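Local coordinates for GXWXG domain-containing protein (Thermomonospora curvata, PDB 4MVE) that is of unknown function and pairs a GXWXG family region with a DUF4334 region in a small, largely antiparallel beta fold, at residues E26-Y29 with D30-A33; S89-K92 with L93-R97. One frame throughout, in Å; residues are numbered along the deposited sequence.

Interaction 1. Residues E26-Y29 with D30-A33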
loop_
_atom_site.group_PDB
_atom_site.type_symbol
_atom_site.label_atom_id
_atom_site.label_comp_id
_atom_site.label_asym_id
_atom_site.label_seq_id
_atom_site.Cartn_x
_atom_site.Cartn_y
_atom_site.Cartn_z
ATOM N N GLU A 26 9.166 0.987 -9.741
ATOM C CA GLU A 26 8.757 -0.182 -10.493
ATOM C C GLU A 26 9.940 -1.112 -10.724
ATOM O O GLU A 26 9.778 -2.322 -10.553
ATOM C CB GLU A 26 8.130 0.240 -11.819
ATOM C CG GLU A 26 7.787 -0.917 -12.735
ATOM C CD GLU A 26 6.622 -0.591 -13.639
ATOM O OE1 GLU A 26 5.478 -0.538 -13.131
ATOM O OE2 GLU A 26 6.870 -0.276 -14.825
ATOM N N GLU A 27 11.122 -0.561 -11.106
ATOM C CA GLU A 27 12.334 -1.375 -11.323
ATOM C C GLU A 27 12.697 -2.104 -10.030
ATOM O O GLU A 27 12.998 -3.296 -10.043
ATOM C CB GLU A 27 13.542 -0.523 -11.793
ATOM C CG GLU A 27 13.462 0.008 -13.214
ATOM C CD GLU A 27 14.239 1.288 -13.502
ATOM O OE1 GLU A 27 15.030 1.733 -12.636
ATOM O OE2 GLU A 27 14.044 1.852 -14.604
ATOM N N LEU A 28 12.612 -1.398 -8.916
ATOM C CA LEU A 28 12.956 -1.977 -7.629
ATOM C C LEU A 28 11.874 -2.974 -7.149
ATOM O O LEU A 28 12.213 -4.064 -6.678
ATOM C CB LEU A 28 13.219 -0.864 -6.595
ATOM C CG LEU A 28 14.515 -0.023 -6.849
ATOM C CD1 LEU A 28 14.510 1.277 -6.034
ATOM C CD2 LEU A 28 15.775 -0.812 -6.502
ATOM N N TYR A 29 10.591 -2.640 -7.353
ATOM C CA TYR A 29 9.471 -3.492 -6.996
ATOM C C TYR A 29 9.533 -4.860 -7.688
ATOM O O TYR A 29 9.323 -5.887 -7.028
ATOM C CB TYR A 29 8.175 -2.771 -7.352
ATOM C CG TYR A 29 6.904 -3.529 -7.020
ATOM C CD1 TYR A 29 6.287 -4.339 -7.966
ATOM C CD2 TYR A 29 6.264 -3.352 -5.794
ATOM C CE1 TYR A 29 5.095 -5.011 -7.677
ATOM C CE2 TYR A 29 5.044 -3.967 -5.517
ATOM C CZ TYR A 29 4.485 -4.825 -6.450
ATOM O OH TYR A 29 3.297 -5.440 -6.170
ATOM N N ASP A 30 9.817 -4.879 -9.000
ATOM C CA ASP A 30 9.871 -6.115 -9.795
ATOM C C ASP A 30 10.930 -7.119 -9.288
ATOM O O ASP A 30 10.843 -8.285 -9.626
ATOM C CB ASP A 30 10.103 -5.805 -11.279
ATOM C CG ASP A 30 8.904 -5.156 -11.973
ATOM O OD1 ASP A 30 7.775 -5.219 -11.413
ATOM O OD2 ASP A 30 9.085 -4.614 -13.086
ATOM N N ARG A 31 11.873 -6.679 -8.441
ATOM C CA ARG A 31 12.931 -7.521 -7.881
ATOM C C ARG A 31 12.556 -8.005 -6.466
ATOM O O ARG A 31 13.295 -8.788 -5.866
ATOM C CB ARG A 31 14.263 -6.744 -7.874
ATOM C CG ARG A 31 14.912 -6.725 -9.258
ATOM C CD ARG A 31 15.768 -5.507 -9.542
ATOM N NE ARG A 31 16.925 -5.425 -8.656
ATOM C CZ ARG A 31 17.596 -4.305 -8.413
ATOM N NH1 ARG A 31 18.624 -4.310 -7.574
ATOM N NH2 ARG A 31 17.238 -3.167 -9.001
ATOM N N LEU A 32 11.389 -7.589 -5.961
ATOM C CA LEU A 32 10.941 -7.960 -4.628
ATOM C C LEU A 32 10.208 -9.278 -4.593
ATOM O O LEU A 32 9.609 -9.724 -5.577
ATOM C CB LEU A 32 10.063 -6.868 -3.989
ATOM C CG LEU A 32 10.692 -5.463 -3.807
ATOM C CD1 LEU A 32 9.666 -4.510 -3.245
ATOM C CD2 LEU A 32 11.956 -5.495 -2.907
ATOM N N ALA A 33 10.274 -9.904 -3.417
ATOM C CA ALA A 33 9.656 -11.182 -3.129
ATOM C C ALA A 33 8.163 -11.022 -2.802
ATOM O O ALA A 33 7.780 -10.066 -2.129
ATOM C CB ALA A 33 10.380 -11.854 -1.960
#

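Interaction 2. Residues S89-K92 with L93-R97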
loop_
_atom_site.group_PDB
_atom_site.type_symbol
_atom_site.label_atom_id
_atom_site.label_comp_id
_atom_site.label_asym_id
_atom_site.label_seq_id
_atom_site.Cartn_x
_atom_site.Cartn_y
_atom_site.Cartn_z
ATOM N N SER A 89 -11.328 4.805 10.908
ATOM C CA SER A 89 -11.522 4.130 9.651
ATOM C C SER A 89 -12.556 4.854 8.787
ATOM O O SER A 89 -13.737 4.884 9.142
ATOM C CB SER A 89 -11.964 2.695 9.907
ATOM O OG SER A 89 -12.244 2.104 8.660
ATOM N N TYR A 90 -12.101 5.456 7.660
ATOM C CA TYR A 90 -12.971 6.122 6.679
ATOM C C TYR A 90 -13.637 5.034 5.849
ATOM O O TYR A 90 -12.936 4.215 5.249
ATOM C CB TYR A 90 -12.183 7.104 5.801
ATOM C CG TYR A 90 -13.074 7.929 4.898
ATOM C CD1 TYR A 90 -14.076 8.744 5.425
ATOM C CD2 TYR A 90 -12.908 7.909 3.517
ATOM C CE1 TYR A 90 -14.943 9.453 4.590
ATOM C CE2 TYR A 90 -13.745 8.648 2.675
ATOM C CZ TYR A 90 -14.759 9.417 3.215
ATOM O OH TYR A 90 -15.556 10.155 2.381
ATOM N N GLU A 91 -14.975 4.951 5.883
ATOM C CA GLU A 91 -15.631 3.807 5.228
ATOM C C GLU A 91 -16.552 4.166 4.067
ATOM O O GLU A 91 -17.219 3.266 3.545
ATOM C CB GLU A 91 -16.416 2.983 6.276
ATOM C CG GLU A 91 -15.522 2.579 7.437
ATOM C CD GLU A 91 -15.956 1.467 8.369
ATOM O OE1 GLU A 91 -17.172 1.366 8.655
ATOM O OE2 GLU A 91 -15.058 0.758 8.886
ATOM N N LYS A 92 -16.514 5.424 3.598
ATOM C CA LYS A 92 -17.414 5.873 2.541
ATOM C C LYS A 92 -17.062 5.255 1.164
ATOM O O LYS A 92 -17.947 5.168 0.308
ATOM C CB LYS A 92 -17.457 7.424 2.491
ATOM C CG LYS A 92 -18.088 8.061 1.246
ATOM C CD LYS A 92 -19.612 8.076 1.307
ATOM C CE LYS A 92 -20.259 7.903 -0.042
ATOM N NZ LYS A 92 -21.709 8.226 0.027
ATOM N N LEU A 93 -15.824 4.797 0.969
ATOM C CA LEU A 93 -15.441 4.146 -0.300
ATOM C C LEU A 93 -15.632 2.623 -0.207
ATOM O O LEU A 93 -15.312 1.893 -1.151
ATOM C CB LEU A 93 -13.977 4.473 -0.683
ATOM C CG LEU A 93 -13.758 5.858 -1.294
ATOM C CD1 LEU A 93 -13.484 6.872 -0.224
ATOM C CD2 LEU A 93 -12.541 5.854 -2.188
ATOM N N GLY A 94 -16.092 2.165 0.949
ATOM C CA GLY A 94 -16.305 0.747 1.203
ATOM C C GLY A 94 -15.089 0.144 1.885
ATOM O O GLY A 94 -14.053 0.810 2.059
ATOM N N LEU A 95 -15.207 -1.130 2.266
ATOM C CA LEU A 95 -14.139 -1.819 2.954
ATOM C C LEU A 95 -13.334 -2.659 1.953
ATOM O O LEU A 95 -13.303 -2.315 0.761
ATOM C CB LEU A 95 -14.677 -2.632 4.170
ATOM C CG LEU A 95 -15.192 -1.742 5.328
ATOM C CD1 LEU A 95 -15.945 -2.542 6.350
ATOM C CD2 LEU A 95 -14.051 -0.992 6.024
ATOM N N ALA A 96 -12.590 -3.676 2.436
ATOM C CA ALA A 96 -11.732 -4.436 1.555
ATOM C C ALA A 96 -11.430 -5.820 2.132
ATOM O O ALA A 96 -11.930 -6.184 3.194
ATOM C CB ALA A 96 -10.438 -3.666 1.302
ATOM N N ARG A 97 -10.687 -6.616 1.374
ATOM C CA ARG A 97 -10.300 -7.962 1.762
ATOM C C ARG A 97 -8.992 -8.336 1.060
ATOM O O ARG A 97 -8.506 -7.587 0.196
ATOM C CB ARG A 97 -11.433 -8.974 1.496
ATOM C CG ARG A 97 -11.741 -9.184 0.045
ATOM C CD ARG A 97 -13.217 -9.524 -0.215
ATOM N NE ARG A 97 -13.426 -9.631 -1.665
ATOM C CZ ARG A 97 -13.365 -8.611 -2.528
ATOM N NH1 ARG A 97 -13.156 -7.367 -2.092
ATOM N NH2 ARG A 97 -13.540 -8.822 -3.825
HETATM O O HOH W 1 -13.542 3.663 2.506
#

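Interaction 1. Residues E26-Y29 with D30-A33
The C-terminal end of helix 22-29 runs straight into a type I beta turn, Y29 to L32, and here E26, L28 and Y29 meet D30, R31 and L32. A helical i to i+4 bond comes first, D30 N to E26 O at 3.0 Å, nearly straight at 162°. The next two amides reach back only three residues: R31 N bonds L28 O, and L32 N closes the turn on Y29 O at 2.9 Å, both donors standing above the carbonyl plane. Beside them the side chains of E26 and D30 run side by side, their carboxylate planes 14° apart, E26 OE2 and D30 OD2 5.2 Å from each other. D30 OD1 also lies in the plane of the Y29 ring at its edge, 3.9 Å from CD1. R31 bends at chi3 (64°), which carries NH2 back to 3.7 Å from L28 CD2, while its NH1 pairs with D5. L32 sets CB and CG against the carbonyl oxygen of Y29 and brings CD1 to 4.4 Å from Y29 CD2. Cutting L32 back to an alanine is likely to open a gap beside the Y29 ring and deprive L10 of helix 5-16 of an apolar neighbour. R104 bridges E26 OE1 and D30 OD1, and OE1 also takes R22 and the Y144 hydroxyl; the two arginines probably offset the carboxylates' mutual repulsion.

Interaction 2. Residues S89-K92 with L93-R97
L93 meets Y90 and the backbone of K92 in the connection between strand 87-89 and strand 96-103, where a type I beta turn runs from E91 to G94. At L93, CG lies anti to the carbonyl carbon (chi1 -78°), and the CD1 branch comes to the edge of the Y90 ring, near its plane, 3.4 Å from CE2. The backbone N of K92 sits 4.2 Å above the centre of the same ring, so the tyrosine meets the backbone with a face and L93 with an edge. L93 also touches L78 of strand 74-81, and its carbonyl oxygen takes a hydrogen bond from Q116 NE2. L93 N donates to a water oxygen at 3.0 Å; the same water gives its own hydrogens to Y90 O and G94 O, so that three backbone polar groups, one ahead of the turn and two within it, are tied together through a single molecule.

G94 follows with a positive phi of 95°, and G94 N closes the turn on E91 O at 3.0 Å, the donor well above the carbonyl plane. At these backbone angles a beta carbon would be pressed against the carbonyl oxygen of L93, a strain that the glycine avoids.

Beyond the turn, L95 bonds through its backbone to D114, and A96, where strand 96-103 begins, is hydrogen-bonded through its backbone to V75. The side chain of L95 crosses that of E91, whose chain is extended beyond CG, and the meeting is made by one methyl against one carboxylate oxygen, L95 CD2 lying 3.5 Å from E91 OE2.

Interaction 1 precedes interaction 2 along the chain, and the two lie on opposite sides of the molecule's centre, their own centres 28 Å apart and their nearest atoms about 14 Å apart without touching. Residues 26-33 lead from helix 22-29 into the short strand 33-34, which pairs with strand 118-124; residues 89-97 lead from strand 87-89 into strand 96-103. Each is thus a connection into a strand of the same antiparallel sheet, 33-34 and 96-103 being joined through 106-113 and 118-124. The first packs on helix 5-16, whereas the second is a surface turn, and they are separate local features of the fold.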